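Glucoamylase (Thermoanaerobacterium thermosaccharolyticum, PDB 1LF6) probably hydrolyses terminal alpha-1,4-linked glucose residues one after another from the non-reducing ends of glucan chains, releasing beta-D-glucose. Local coordinates at residues Glu397-Ile402 against Met448-Ala453; Glu435-Ile440 against Ile531-Phe536; Asn554-Val559 against Gly604-Tyr609; Ser561-Asp566 against Ser572-Asn577. One frame throughout, in Å; residues are numbered along the deposited sequence.

How the interactions relate
All four contacts lie in the (alpha/alpha) barrel domain that carries the catalytic site of this family 15 glucoamylase. Interaction 2 holds the probable proton acceptor Glu435 and proton donor Glu438. Interaction 1 joins two barrel helices about 15 Å away, centre to centre. Its Glu451 side chain is about 9 Å from that of Glu435. Interactions 2 and 3 meet directly: Arg436 NH1 forms a 2.8 Å salt bridge with Glu605 OE2, and Phe536 packs on Leu556. Interaction 4 is nested within the chain loop closed by interaction 3, their centres about 10 Å apart. There Trp573 packs against Arg606 and Val559. Tyr576 of interaction 4 lies about 6 Å from Glu435, side chain to side chain.

Interaction 1: Glu397-Ile402 against Met448-Ala453; sequences EQADPI and MAAEVA
Ala399 meets Ala450 at the centre of this contact. The methyl CB of Ala399 lies 3.1 Å from the backbone O of Ala450. The two methyl groups, Ala399 CB and Ala450 CB, are 4.2 Å apart. Ala399 CB also comes within 4.2 Å of the backbone N of Glu451. The CA atoms of Ala399 and Glu451 are the nearest pair, 5.6 Å apart. No hydrogen bond crosses between the segments, and the small side chains let the helices come close. Asp400 adds a marginal contact: its OD1 is 4.4 Å from Ala450 CB. The segments belong to helices 395-407 and 445-464 of the (alpha/alpha) barrel. Their local axes approach to 8.2 Å and cross at 39°, with chain directions closer to parallel than antiparallel. Helix 395-407 is kinked near Pro401, which has no N-H to give to the preceding turn. Further out, Glu451 and Val452 pack on helix 468-489 through Trp481 and Gln482. Gln398 packs on helix 414-428, and its NE2 donates to the carbonyls of Ile378 and Gln394. Glu397 OE1 accepts from the backbone N of Arg343, and the carbonyl of Glu397 is bonded to Ser342 OG.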
loop_
_atom_site.group_PDB
_atom_site.type_symbol
_atom_site.label_atom_id
_atom_site.label_comp_id
_atom_site.label_asym_id
_atom_site.label_seq_id
_atom_site.Cartn_x
_atom_site.Cartn_y
_atom_site.Cartn_z
ATOM N N GLU A 397 -8.364 -2.128 -17.541
ATOM C CA GLU A 397 -8.349 -0.815 -16.902
ATOM C C GLU A 397 -9.228 0.224 -17.614
ATOM O O GLU A 397 -9.583 1.246 -17.025
ATOM C CB GLU A 397 -6.908 -0.306 -16.756
ATOM C CG GLU A 397 -6.120 -1.041 -15.665
ATOM C CD GLU A 397 -4.915 -0.261 -15.170
ATOM O OE1 GLU A 397 -4.724 -0.179 -13.935
ATOM O OE2 GLU A 397 -4.155 0.270 -16.006
ATOM N N GLN A 398 -9.586 -0.037 -18.870
ATOM C CA GLN A 398 -10.452 0.874 -19.611
ATOM C C GLN A 398 -11.896 0.558 -19.235
ATOM O O GLN A 398 -12.770 1.433 -19.239
ATOM C CB GLN A 398 -10.297 0.677 -21.126
ATOM C CG GLN A 398 -8.865 0.654 -21.635
ATOM C CD GLN A 398 -8.078 1.885 -21.234
ATOM O OE1 GLN A 398 -8.560 3.017 -21.353
ATOM N NE2 GLN A 398 -6.852 1.672 -20.763
ATOM N N ALA A 399 -12.135 -0.707 -18.904
ATOM C CA ALA A 399 -13.467 -1.196 -18.562
ATOM C C ALA A 399 -13.949 -0.943 -17.138
ATOM O O ALA A 399 -15.111 -0.583 -16.928
ATOM C CB ALA A 399 -13.545 -2.693 -18.861
ATOM N N ASP A 400 -13.065 -1.132 -16.162
ATOM C CA ASP A 400 -13.439 -0.967 -14.763
ATOM C C ASP A 400 -14.113 0.348 -14.402
ATOM O O ASP A 400 -15.094 0.358 -13.669
ATOM C CB ASP A 400 -12.226 -1.218 -13.857
ATOM C CG ASP A 400 -11.810 -2.686 -13.854
ATOM O OD1 ASP A 400 -12.661 -3.534 -14.200
ATOM O OD2 ASP A 400 -10.654 -2.991 -13.499
ATOM N N PRO A 401 -13.590 1.477 -14.897
ATOM C CA PRO A 401 -14.261 2.728 -14.541
ATOM C C PRO A 401 -15.703 2.775 -15.057
ATOM O O PRO A 401 -16.563 3.419 -14.449
ATOM C CB PRO A 401 -13.353 3.801 -15.150
ATOM C CG PRO A 401 -12.550 3.056 -16.190
ATOM C CD PRO A 401 -12.299 1.733 -15.557
ATOM N N ILE A 402 -15.969 2.086 -16.166
ATOM C CA ILE A 402 -17.322 2.054 -16.716
ATOM C C ILE A 402 -18.209 1.229 -15.794
ATOM O O ILE A 402 -19.336 1.615 -15.496
ATOM C CB ILE A 402 -17.386 1.392 -18.116
ATOM C CG1 ILE A 402 -16.513 2.150 -19.116
ATOM C CG2 ILE A 402 -18.840 1.357 -18.589
ATOM C CD1 ILE A 402 -16.432 1.474 -20.482
ATOM N N MET A 448 -10.720 -10.116 -20.964
ATOM C CA MET A 448 -11.920 -10.182 -21.788
ATOM C C MET A 448 -13.190 -10.141 -20.933
ATOM O O MET A 448 -14.212 -9.614 -21.370
ATOM C CB MET A 448 -11.910 -11.438 -22.651
ATOM C CG MET A 448 -10.870 -11.390 -23.767
ATOM S SD MET A 448 -11.011 -12.789 -24.861
ATOM C CE MET A 448 -12.405 -12.299 -25.859
ATOM N N ALA A 449 -13.125 -10.697 -19.723
ATOM C CA ALA A 449 -14.278 -10.682 -18.828
ATOM C C ALA A 449 -14.593 -9.234 -18.486
ATOM O O ALA A 449 -15.756 -8.819 -18.473
ATOM C CB ALA A 449 -13.985 -11.472 -17.546
ATOM N N ALA A 450 -13.542 -8.469 -18.204
ATOM C CA ALA A 450 -13.685 -7.056 -17.868
ATOM C C ALA A 450 -14.243 -6.274 -19.052
ATOM O O ALA A 450 -15.066 -5.378 -18.866
ATOM C CB ALA A 450 -12.334 -6.475 -17.454
ATOM N N GLU A 451 -13.788 -6.612 -20.261
ATOM C CA GLU A 451 -14.246 -5.935 -21.472
ATOM C C GLU A 451 -15.721 -6.193 -21.759
ATOM O O GLU A 451 -16.440 -5.287 -22.187
ATOM C CB GLU A 451 -13.407 -6.361 -22.688
ATOM C CG GLU A 451 -11.946 -5.908 -22.628
ATOM C CD GLU A 451 -11.147 -6.336 -23.840
ATOM O OE1 GLU A 451 -11.074 -5.559 -24.815
ATOM O OE2 GLU A 451 -10.599 -7.460 -23.826
ATOM N N VAL A 452 -16.163 -7.430 -21.547
ATOM C CA VAL A 452 -17.565 -7.794 -21.771
ATOM C C VAL A 452 -18.456 -7.079 -20.747
ATOM O O VAL A 452 -19.484 -6.506 -21.100
ATOM C CB VAL A 452 -17.787 -9.327 -21.647
ATOM C CG1 VAL A 452 -19.285 -9.639 -21.617
ATOM C CG2 VAL A 452 -17.132 -10.042 -22.823
ATOM N N ALA A 453 -18.054 -7.129 -19.479
ATOM C CA ALA A 453 -18.803 -6.473 -18.413
ATOM C C ALA A 453 -18.854 -4.961 -18.650
ATOM O O ALA A 453 -19.907 -4.330 -18.528
ATOM C CB ALA A 453 -18.156 -6.765 -17.072
#

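Interaction 2: Glu435-Ile440 against Ile531-Phe536; sequences ERWEEI and IVDPSF
Arg436 and Ser535 have the nearest CA atoms, 8.5 Å apart, where a type I turn from Glu435 to Glu438 faces the start of a 3-10 segment. Side chains bridge this distance. Arg436 is extended from CG to NE, and NE donates to Ser535 OG at 2.9 Å, with OG tilted 22° from the guanidinium plane. NH1 adds a weak bond to the same OG, but its stronger partner is Glu605, in a salt bridge. Trp437 NE1 donates to Asp533 OD2 at 2.8 Å on the syn side. The bond is bent, 131° at the hydrogen, although ring and carboxylate are nearly coplanar, 6° apart. Asp533 OD1 takes both Ser535 N, closing an Asx turn, and Ser535 OG at 2.6 Å, from one face of the carboxylate. Ser535 OG thus relays between Arg436 and Asp533. Within the 435-440 loop, Glu435 OE1 accepts from the backbone N of Glu439 and Ile440, and OE2 from that of Trp437. Arg504 forms a salt bridge with Glu435 OE2. One water donates to both Glu435 OE2 and Asp533 OD2, so Asp533 is tied to the probable proton acceptor through solvent and, by way of Trp437, to the loop that carries it.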
loop_
_atom_site.group_PDB
_atom_site.type_symbol
_atom_site.label_atom_id
_atom_site.label_comp_id
_atom_site.label_asym_id
_atom_site.label_seq_id
_atom_site.Cartn_x
_atom_site.Cartn_y
_atom_site.Cartn_z
ATOM N N GLU A 435 -2.177 -8.016 -19.628
ATOM C CA GLU A 435 -3.230 -8.441 -18.723
ATOM C C GLU A 435 -2.981 -7.769 -17.380
ATOM O O GLU A 435 -2.062 -6.954 -17.264
ATOM C CB GLU A 435 -3.255 -9.968 -18.607
ATOM C CG GLU A 435 -1.888 -10.647 -18.683
ATOM C CD GLU A 435 -0.929 -10.178 -17.595
ATOM O OE1 GLU A 435 -0.080 -9.307 -17.869
ATOM O OE2 GLU A 435 -1.028 -10.683 -16.462
ATOM N N ARG A 436 -3.768 -8.103 -16.362
ATOM C CA ARG A 436 -3.630 -7.406 -15.084
ATOM C C ARG A 436 -2.304 -7.479 -14.318
ATOM O O ARG A 436 -2.071 -6.673 -13.423
ATOM C CB ARG A 436 -4.800 -7.767 -14.162
ATOM C CG ARG A 436 -4.813 -9.160 -13.593
ATOM C CD ARG A 436 -6.049 -9.321 -12.711
ATOM N NE ARG A 436 -6.072 -10.572 -11.959
ATOM C CZ ARG A 436 -6.934 -10.832 -10.981
ATOM N NH1 ARG A 436 -6.888 -11.992 -10.339
ATOM N NH2 ARG A 436 -7.843 -9.929 -10.644
ATOM N N TRP A 437 -1.429 -8.424 -14.651
ATOM C CA TRP A 437 -0.150 -8.487 -13.961
ATOM C C TRP A 437 0.835 -7.542 -14.664
ATOM O O TRP A 437 1.986 -7.407 -14.251
ATOM C CB TRP A 437 0.387 -9.919 -13.938
ATOM C CG TRP A 437 -0.524 -10.902 -13.225
ATOM C CD1 TRP A 437 -0.790 -12.187 -13.604
ATOM C CD2 TRP A 437 -1.284 -10.677 -12.022
ATOM N NE1 TRP A 437 -1.671 -12.773 -12.722
ATOM C CE2 TRP A 437 -1.989 -11.870 -11.742
ATOM C CE3 TRP A 437 -1.436 -9.585 -11.156
ATOM C CZ2 TRP A 437 -2.836 -12.003 -10.633
ATOM C CZ3 TRP A 437 -2.284 -9.717 -10.049
ATOM C CH2 TRP A 437 -2.971 -10.919 -9.801
ATOM N N GLU A 438 0.356 -6.897 -15.729
ATOM C CA GLU A 438 1.132 -5.921 -16.502
ATOM C C GLU A 438 2.379 -6.484 -17.177
ATOM O O GLU A 438 3.392 -5.787 -17.287
ATOM C CB GLU A 438 1.549 -4.773 -15.587
ATOM C CG GLU A 438 0.449 -4.294 -14.652
ATOM C CD GLU A 438 0.834 -3.035 -13.907
ATOM O OE1 GLU A 438 1.594 -3.125 -12.918
ATOM O OE2 GLU A 438 0.390 -1.948 -14.329
ATOM N N GLU A 439 2.308 -7.720 -17.657
ATOM C CA GLU A 439 3.487 -8.347 -18.247
ATOM C C GLU A 439 3.407 -8.855 -19.678
ATOM O O GLU A 439 4.409 -8.869 -20.391
ATOM C CB GLU A 439 3.921 -9.511 -17.349
ATOM C CG GLU A 439 3.998 -9.132 -15.874
ATOM C CD GLU A 439 4.231 -10.329 -14.967
ATOM O OE1 GLU A 439 3.664 -11.408 -15.243
ATOM O OE2 GLU A 439 4.963 -10.185 -13.967
ATOM N N ILE A 440 2.229 -9.269 -20.112
ATOM C CA ILE A 440 2.117 -9.832 -21.447
ATOM C C ILE A 440 0.783 -9.512 -22.100
ATOM O O ILE A 440 -0.218 -9.298 -21.410
ATOM C CB ILE A 440 2.296 -11.359 -21.365
ATOM C CG1 ILE A 440 2.337 -11.977 -22.762
ATOM C CG2 ILE A 440 1.183 -11.958 -20.509
ATOM C CD1 ILE A 440 2.704 -13.453 -22.735
ATOM N N ILE A 531 0.877 -22.499 -19.179
ATOM C CA ILE A 531 0.622 -21.491 -18.152
ATOM C C ILE A 531 -0.827 -21.243 -17.765
ATOM O O ILE A 531 -1.640 -20.842 -18.603
ATOM C CB ILE A 531 1.220 -20.135 -18.589
ATOM C CG1 ILE A 531 2.631 -20.346 -19.166
ATOM C CG2 ILE A 531 1.245 -19.173 -17.423
ATOM C CD1 ILE A 531 3.644 -20.936 -18.191
ATOM N N VAL A 532 -1.149 -21.484 -16.495
ATOM C CA VAL A 532 -2.497 -21.233 -15.989
ATOM C C VAL A 532 -2.418 -20.100 -14.968
ATOM O O VAL A 532 -1.361 -19.853 -14.383
ATOM C CB VAL A 532 -3.145 -22.501 -15.358
ATOM C CG1 VAL A 532 -3.385 -23.534 -16.446
ATOM C CG2 VAL A 532 -2.276 -23.068 -14.243
ATOM N N ASP A 533 -3.537 -19.412 -14.765
ATOM C CA ASP A 533 -3.597 -18.245 -13.885
ATOM C C ASP A 533 -4.979 -18.195 -13.217
ATOM O O ASP A 533 -6.002 -18.244 -13.897
ATOM C CB ASP A 533 -3.370 -17.010 -14.768
ATOM C CG ASP A 533 -3.301 -15.712 -13.988
ATOM O OD1 ASP A 533 -4.064 -15.547 -13.014
ATOM O OD2 ASP A 533 -2.491 -14.841 -14.379
ATOM N N PRO A 534 -5.029 -18.095 -11.877
ATOM C CA PRO A 534 -6.323 -18.049 -11.186
ATOM C C PRO A 534 -7.199 -16.857 -11.566
ATOM O O PRO A 534 -8.379 -16.814 -11.217
ATOM C CB PRO A 534 -5.931 -18.040 -9.713
ATOM C CG PRO A 534 -4.586 -17.429 -9.719
ATOM C CD PRO A 534 -3.921 -18.048 -10.911
ATOM N N SER A 535 -6.619 -15.902 -12.291
ATOM C CA SER A 535 -7.345 -14.714 -12.726
ATOM C C SER A 535 -8.543 -15.059 -13.602
ATOM O O SER A 535 -9.431 -14.227 -13.795
ATOM C CB SER A 535 -6.412 -13.775 -13.503
ATOM O OG SER A 535 -5.351 -13.315 -12.684
ATOM N N PHE A 536 -8.564 -16.268 -14.155
ATOM C CA PHE A 536 -9.680 -16.660 -15.004
ATOM C C PHE A 536 -10.972 -16.609 -14.198
ATOM O O PHE A 536 -12.053 -16.489 -14.769
ATOM C CB PHE A 536 -9.484 -18.070 -15.570
ATOM C CG PHE A 536 -9.806 -19.166 -14.596
ATOM C CD1 PHE A 536 -8.922 -19.491 -13.572
ATOM C CD2 PHE A 536 -11.008 -19.865 -14.693
ATOM C CE1 PHE A 536 -9.227 -20.493 -12.657
ATOM C CE2 PHE A 536 -11.323 -20.867 -13.782
ATOM C CZ PHE A 536 -10.431 -21.184 -12.758
HETATM O O HOH W 1 -2.381 -12.851 -16.401
#

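Interaction 3: Asn554-Val559 against Gly604-Tyr609; sequences NTLKVV and GERGMY
Arg606 comes first along 604-609 to touch Leu556. Its chain leaves with CG anti to the backbone N (chi1 167°), then bends at chi2 and chi3, which turns one face of the guanidinium to the leucine. Leu556 CG sits over that face, 3.7 Å above the plane and off its centre. Leu556 CD1 is also near, 3.9 Å from Arg606 NH1. The charge is met elsewhere: NH1 forms a salt bridge with Asp560, further along the leucine's own helix. The segments lie on helices 550-562 and 600-612 of the (alpha/alpha) barrel domain. The nearest CA atoms of the two segments, Leu556 and Arg606, are 9.9 Å apart, so long side chains span the gap. One turn on, Tyr609 approaches from the opposite direction to Leu556. Leu556 CD2 meets Tyr609 CE1 and OH, each at 3.5 Å. Replacing Leu556 with an alanine would probably open a gap between the Arg606 guanidinium and the Tyr609 ring and take this leucine contact from both. Tyr609 OH is bonded to the carbonyl of Ala547.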
loop_
_atom_site.group_PDB
_atom_site.type_symbol
_atom_site.label_atom_id
_atom_site.label_comp_id
_atom_site.label_asym_id
_atom_site.label_seq_id
_atom_site.Cartn_x
_atom_site.Cartn_y
_atom_site.Cartn_z
ATOM N N ASN A 554 -13.072 -27.405 -14.838
ATOM C CA ASN A 554 -11.905 -28.062 -15.414
ATOM C C ASN A 554 -10.639 -27.254 -15.134
ATOM O O ASN A 554 -9.585 -27.808 -14.821
ATOM C CB ASN A 554 -12.067 -28.214 -16.932
ATOM C CG ASN A 554 -13.032 -29.324 -17.319
ATOM O OD1 ASN A 554 -13.446 -29.421 -18.477
ATOM N ND2 ASN A 554 -13.385 -30.170 -16.361
ATOM N N THR A 555 -10.752 -25.938 -15.268
ATOM C CA THR A 555 -9.619 -25.053 -15.049
ATOM C C THR A 555 -9.211 -25.108 -13.580
ATOM O O THR A 555 -8.028 -25.164 -13.254
ATOM C CB THR A 555 -9.980 -23.603 -15.447
ATOM O OG1 THR A 555 -10.466 -23.590 -16.797
ATOM C CG2 THR A 555 -8.762 -22.701 -15.349
ATOM N N LEU A 556 -10.210 -25.108 -12.705
ATOM C CA LEU A 556 -9.993 -25.168 -11.267
ATOM C C LEU A 556 -9.112 -26.371 -10.903
ATOM O O LEU A 556 -8.213 -26.266 -10.066
ATOM C CB LEU A 556 -11.348 -25.271 -10.564
ATOM C CG LEU A 556 -11.793 -24.202 -9.562
ATOM C CD1 LEU A 556 -11.422 -22.817 -10.035
ATOM C CD2 LEU A 556 -13.303 -24.315 -9.364
ATOM N N LYS A 557 -9.378 -27.513 -11.537
ATOM C CA LYS A 557 -8.612 -28.730 -11.274
ATOM C C LYS A 557 -7.140 -28.547 -11.607
ATOM O O LYS A 557 -6.269 -28.960 -10.845
ATOM C CB LYS A 557 -9.153 -29.907 -12.090
ATOM C CG LYS A 557 -10.602 -30.257 -11.823
ATOM C CD LYS A 557 -10.973 -31.566 -12.514
ATOM C CE LYS A 557 -12.469 -31.811 -12.479
ATOM N NZ LYS A 557 -13.210 -30.799 -13.289
ATOM N N VAL A 558 -6.866 -27.934 -12.754
ATOM C CA VAL A 558 -5.494 -27.708 -13.180
ATOM C C VAL A 558 -4.805 -26.664 -12.307
ATOM O O VAL A 558 -3.631 -26.811 -11.947
ATOM C CB VAL A 558 -5.450 -27.260 -14.658
ATOM C CG1 VAL A 558 -4.029 -26.958 -15.071
ATOM C CG2 VAL A 558 -6.035 -28.352 -15.543
ATOM N N VAL A 559 -5.532 -25.603 -11.971
ATOM C CA VAL A 559 -4.981 -24.554 -11.129
ATOM C C VAL A 559 -4.610 -25.083 -9.742
ATOM O O VAL A 559 -3.517 -24.816 -9.248
ATOM C CB VAL A 559 -5.980 -23.386 -10.981
ATOM C CG1 VAL A 559 -5.544 -22.458 -9.861
ATOM C CG2 VAL A 559 -6.064 -22.622 -12.296
ATOM N N GLY A 604 -8.528 -14.546 -1.316
ATOM C CA GLY A 604 -9.781 -13.824 -1.237
ATOM C C GLY A 604 -10.598 -14.001 -2.503
ATOM O O GLY A 604 -11.811 -14.215 -2.440
ATOM N N GLU A 605 -9.944 -13.917 -3.661
ATOM C CA GLU A 605 -10.662 -14.079 -4.922
ATOM C C GLU A 605 -11.259 -15.479 -5.053
ATOM O O GLU A 605 -12.353 -15.627 -5.595
ATOM C CB GLU A 605 -9.754 -13.767 -6.121
ATOM C CG GLU A 605 -9.490 -12.271 -6.310
ATOM C CD GLU A 605 -8.944 -11.923 -7.685
ATOM O OE1 GLU A 605 -8.625 -10.741 -7.914
ATOM O OE2 GLU A 605 -8.839 -12.824 -8.544
ATOM N N ARG A 606 -10.554 -16.498 -4.558
ATOM C CA ARG A 606 -11.079 -17.860 -4.620
ATOM C C ARG A 606 -12.300 -17.962 -3.712
ATOM O O ARG A 606 -13.279 -18.636 -4.036
ATOM C CB ARG A 606 -10.037 -18.892 -4.167
ATOM C CG ARG A 606 -10.636 -20.274 -3.913
ATOM C CD ARG A 606 -11.231 -20.909 -5.187
ATOM N NE ARG A 606 -10.184 -21.519 -5.991
ATOM C CZ ARG A 606 -10.046 -22.825 -6.184
ATOM N NH1 ARG A 606 -9.050 -23.272 -6.929
ATOM N NH2 ARG A 606 -10.910 -23.685 -5.667
ATOM N N GLY A 607 -12.222 -17.301 -2.561
ATOM C CA GLY A 607 -13.329 -17.316 -1.624
ATOM C C GLY A 607 -14.556 -16.710 -2.273
ATOM O O GLY A 607 -15.670 -17.199 -2.099
ATOM N N MET A 608 -14.348 -15.639 -3.032
ATOM C CA MET A 608 -15.450 -14.981 -3.710
ATOM C C MET A 608 -16.041 -15.918 -4.752
ATOM O O MET A 608 -17.262 -15.953 -4.950
ATOM C CB MET A 608 -14.978 -13.676 -4.356
ATOM C CG MET A 608 -14.737 -12.564 -3.357
ATOM S SD MET A 608 -16.217 -12.149 -2.372
ATOM C CE MET A 608 -17.178 -11.234 -3.556
ATOM N N TYR A 609 -15.190 -16.691 -5.421
ATOM C CA TYR A 609 -15.710 -17.636 -6.402
ATOM C C TYR A 609 -16.538 -18.705 -5.691
ATOM O O TYR A 609 -17.602 -19.094 -6.169
ATOM C CB TYR A 609 -14.583 -18.319 -7.185
ATOM C CG TYR A 609 -15.055 -19.610 -7.822
ATOM C CD1 TYR A 609 -14.860 -20.834 -7.184
ATOM C CD2 TYR A 609 -15.785 -19.598 -9.013
ATOM C CE1 TYR A 609 -15.386 -22.018 -7.708
ATOM C CE2 TYR A 609 -16.317 -20.772 -9.548
ATOM C CZ TYR A 609 -16.116 -21.982 -8.887
ATOM O OH TYR A 609 -16.654 -23.147 -9.391
#

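Interaction 4: Ser561-Asp566 against Ser572-Asn577; sequences STIKVD and SWYRYN
Val565 and Ser572 are joined by two backbone hydrogen bonds: Val565 N to Ser572 O at 2.9 Å, and Ser572 N to Val565 O at 3.0 Å. A third runs from Tyr574 N to Ile563 O at 3.1 Å. The same carbonyl O accepts a CA-H...O contact from Trp573. This is an antiparallel beta hairpin, strands 564-567 and 570-573, which follows helix 550-562 after Ile563. Lys564 and Trp573 form a non-hydrogen-bonded pair. CH-pi and apolar packing dominate the side chains. Lys564 CA lies over the five-membered ring of Trp573, 4.0 Å from its centroid. With CG anti to the backbone N (chi1 176°), the extended lysine chain runs alongside the indole, Lys564 CG 3.3 Å above the plane of the Trp573 ring. Trp573 NE1 donates to Asp560. A serine in place of Trp573 would probably strip the lysine chain of its flat support and leave Asp560 without this donor. Near the strand ends, Tyr574 packs beside two aliphatic residues: CD2 lies 3.9 Å from Ile563 CB, and CE2 lies 3.7 Å from Val565 CG2.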
loop_
_atom_site.group_PDB
_atom_site.type_symbol
_atom_site.label_atom_id
_atom_site.label_comp_id
_atom_site.label_asym_id
_atom_site.label_seq_id
_atom_site.Cartn_x
_atom_site.Cartn_y
_atom_site.Cartn_z
ATOM N N SER A 561 -3.983 -28.128 -8.906
ATOM C CA SER A 561 -2.975 -29.180 -9.004
ATOM C C SER A 561 -1.592 -28.603 -9.279
ATOM O O SER A 561 -0.585 -29.249 -9.023
ATOM C CB SER A 561 -3.323 -30.156 -10.132
ATOM O OG SER A 561 -4.565 -30.782 -9.883
ATOM N N THR A 562 -1.538 -27.376 -9.784
ATOM C CA THR A 562 -0.250 -26.790 -10.126
ATOM C C THR A 562 0.208 -25.567 -9.337
ATOM O O THR A 562 1.402 -25.407 -9.091
ATOM C CB THR A 562 -0.216 -26.421 -11.629
ATOM O OG1 THR A 562 -1.149 -25.366 -11.885
ATOM C CG2 THR A 562 -0.608 -27.618 -12.476
ATOM N N ILE A 563 -0.720 -24.703 -8.937
ATOM C CA ILE A 563 -0.311 -23.497 -8.232
ATOM C C ILE A 563 -1.056 -23.182 -6.944
ATOM O O ILE A 563 -1.154 -22.019 -6.537
ATOM C CB ILE A 563 -0.377 -22.268 -9.173
ATOM C CG1 ILE A 563 -1.779 -22.138 -9.768
ATOM C CG2 ILE A 563 0.659 -22.420 -10.298
ATOM C CD1 ILE A 563 -1.963 -20.918 -10.658
ATOM N N LYS A 564 -1.590 -24.216 -6.309
ATOM C CA LYS A 564 -2.272 -24.048 -5.035
ATOM C C LYS A 564 -1.331 -24.576 -3.959
ATOM O O LYS A 564 -0.642 -25.576 -4.164
ATOM C CB LYS A 564 -3.580 -24.843 -4.992
ATOM C CG LYS A 564 -4.269 -24.775 -3.631
ATOM C CD LYS A 564 -5.494 -25.667 -3.539
ATOM C CE LYS A 564 -6.111 -25.553 -2.144
ATOM N NZ LYS A 564 -7.261 -26.471 -1.936
ATOM N N VAL A 565 -1.274 -23.887 -2.828
ATOM C CA VAL A 565 -0.435 -24.328 -1.718
ATOM C C VAL A 565 -1.195 -24.155 -0.407
ATOM O O VAL A 565 -1.719 -23.076 -0.124
ATOM C CB VAL A 565 0.885 -23.521 -1.611
ATOM C CG1 VAL A 565 1.640 -23.931 -0.345
ATOM C CG2 VAL A 565 1.759 -23.764 -2.842
ATOM N N ASP A 566 -1.276 -25.225 0.377
ATOM C CA ASP A 566 -1.934 -25.175 1.678
ATOM C C ASP A 566 -0.885 -24.796 2.720
ATOM O O ASP A 566 -0.113 -25.645 3.164
ATOM C CB ASP A 566 -2.525 -26.541 2.052
ATOM C CG ASP A 566 -3.870 -26.795 1.411
ATOM O OD1 ASP A 566 -4.804 -26.002 1.663
ATOM O OD2 ASP A 566 -3.995 -27.791 0.663
ATOM N N SER A 572 -3.550 -20.687 -0.361
ATOM C CA SER A 572 -3.302 -19.514 -1.191
ATOM C C SER A 572 -2.789 -20.022 -2.537
ATOM O O SER A 572 -2.475 -21.202 -2.681
ATOM C CB SER A 572 -2.292 -18.562 -0.554
ATOM O OG SER A 572 -2.389 -17.279 -1.169
ATOM N N TRP A 573 -2.715 -19.134 -3.518
ATOM C CA TRP A 573 -2.281 -19.503 -4.855
ATOM C C TRP A 573 -1.225 -18.555 -5.413
ATOM O O TRP A 573 -1.126 -17.409 -4.974
ATOM C CB TRP A 573 -3.479 -19.481 -5.810
ATOM C CG TRP A 573 -4.492 -20.550 -5.573
ATOM C CD1 TRP A 573 -4.685 -21.667 -6.329
ATOM C CD2 TRP A 573 -5.429 -20.636 -4.485
ATOM N NE1 TRP A 573 -5.677 -22.446 -5.786
ATOM C CE2 TRP A 573 -6.150 -21.839 -4.652
ATOM C CE3 TRP A 573 -5.725 -19.814 -3.383
ATOM C CZ2 TRP A 573 -7.152 -22.246 -3.761
ATOM C CZ3 TRP A 573 -6.719 -20.217 -2.496
ATOM C CH2 TRP A 573 -7.421 -21.424 -2.694
ATOM N N TYR A 574 -0.435 -19.042 -6.373
ATOM C CA TYR A 574 0.559 -18.212 -7.067
ATOM C C TYR A 574 -0.267 -17.536 -8.162
ATOM O O TYR A 574 -1.358 -18.006 -8.489
ATOM C CB TYR A 574 1.623 -19.068 -7.763
ATOM C CG TYR A 574 2.545 -19.842 -6.853
ATOM C CD1 TYR A 574 3.649 -19.231 -6.269
ATOM C CD2 TYR A 574 2.322 -21.197 -6.592
ATOM C CE1 TYR A 574 4.515 -19.947 -5.448
ATOM C CE2 TYR A 574 3.181 -21.923 -5.770
ATOM C CZ TYR A 574 4.275 -21.292 -5.204
ATOM O OH TYR A 574 5.135 -22.006 -4.401
ATOM N N ARG A 575 0.256 -16.460 -8.740
ATOM C CA ARG A 575 -0.444 -15.752 -9.815
ATOM C C ARG A 575 -0.504 -16.620 -11.076
ATOM O O ARG A 575 -1.448 -16.527 -11.855
ATOM C CB ARG A 575 0.279 -14.452 -10.160
ATOM C CG ARG A 575 0.580 -13.559 -8.978
ATOM C CD ARG A 575 1.778 -12.672 -9.312
ATOM N NE ARG A 575 1.427 -11.437 -9.973
ATOM C CZ ARG A 575 2.271 -10.709 -10.700
ATOM N NH1 ARG A 575 1.858 -9.582 -11.260
ATOM N NH2 ARG A 575 3.512 -11.120 -10.896
ATOM N N TYR A 576 0.527 -17.440 -11.276
ATOM C CA TYR A 576 0.622 -18.347 -12.429
ATOM C C TYR A 576 1.921 -19.137 -12.313
ATOM O O TYR A 576 2.821 -18.734 -11.577
ATOM C CB TYR A 576 0.599 -17.561 -13.749
ATOM C CG TYR A 576 1.669 -16.493 -13.864
ATOM C CD1 TYR A 576 2.974 -16.816 -14.252
ATOM C CD2 TYR A 576 1.384 -15.161 -13.563
ATOM C CE1 TYR A 576 3.964 -15.841 -14.335
ATOM C CE2 TYR A 576 2.373 -14.176 -13.642
ATOM C CZ TYR A 576 3.656 -14.525 -14.028
ATOM O OH TYR A 576 4.632 -13.558 -14.095
ATOM N N ASN A 577 2.027 -20.255 -13.028
ATOM C CA ASN A 577 3.240 -21.069 -12.952
ATOM C C ASN A 577 4.454 -20.311 -13.471
ATOM O O ASN A 577 4.367 -19.600 -14.472
ATOM C CB ASN A 577 3.105 -22.362 -13.773
ATOM C CG ASN A 577 1.681 -22.678 -14.149
ATOM O OD1 ASN A 577 1.012 -21.888 -14.814
ATOM N ND2 ASN A 577 1.206 -23.849 -13.727
#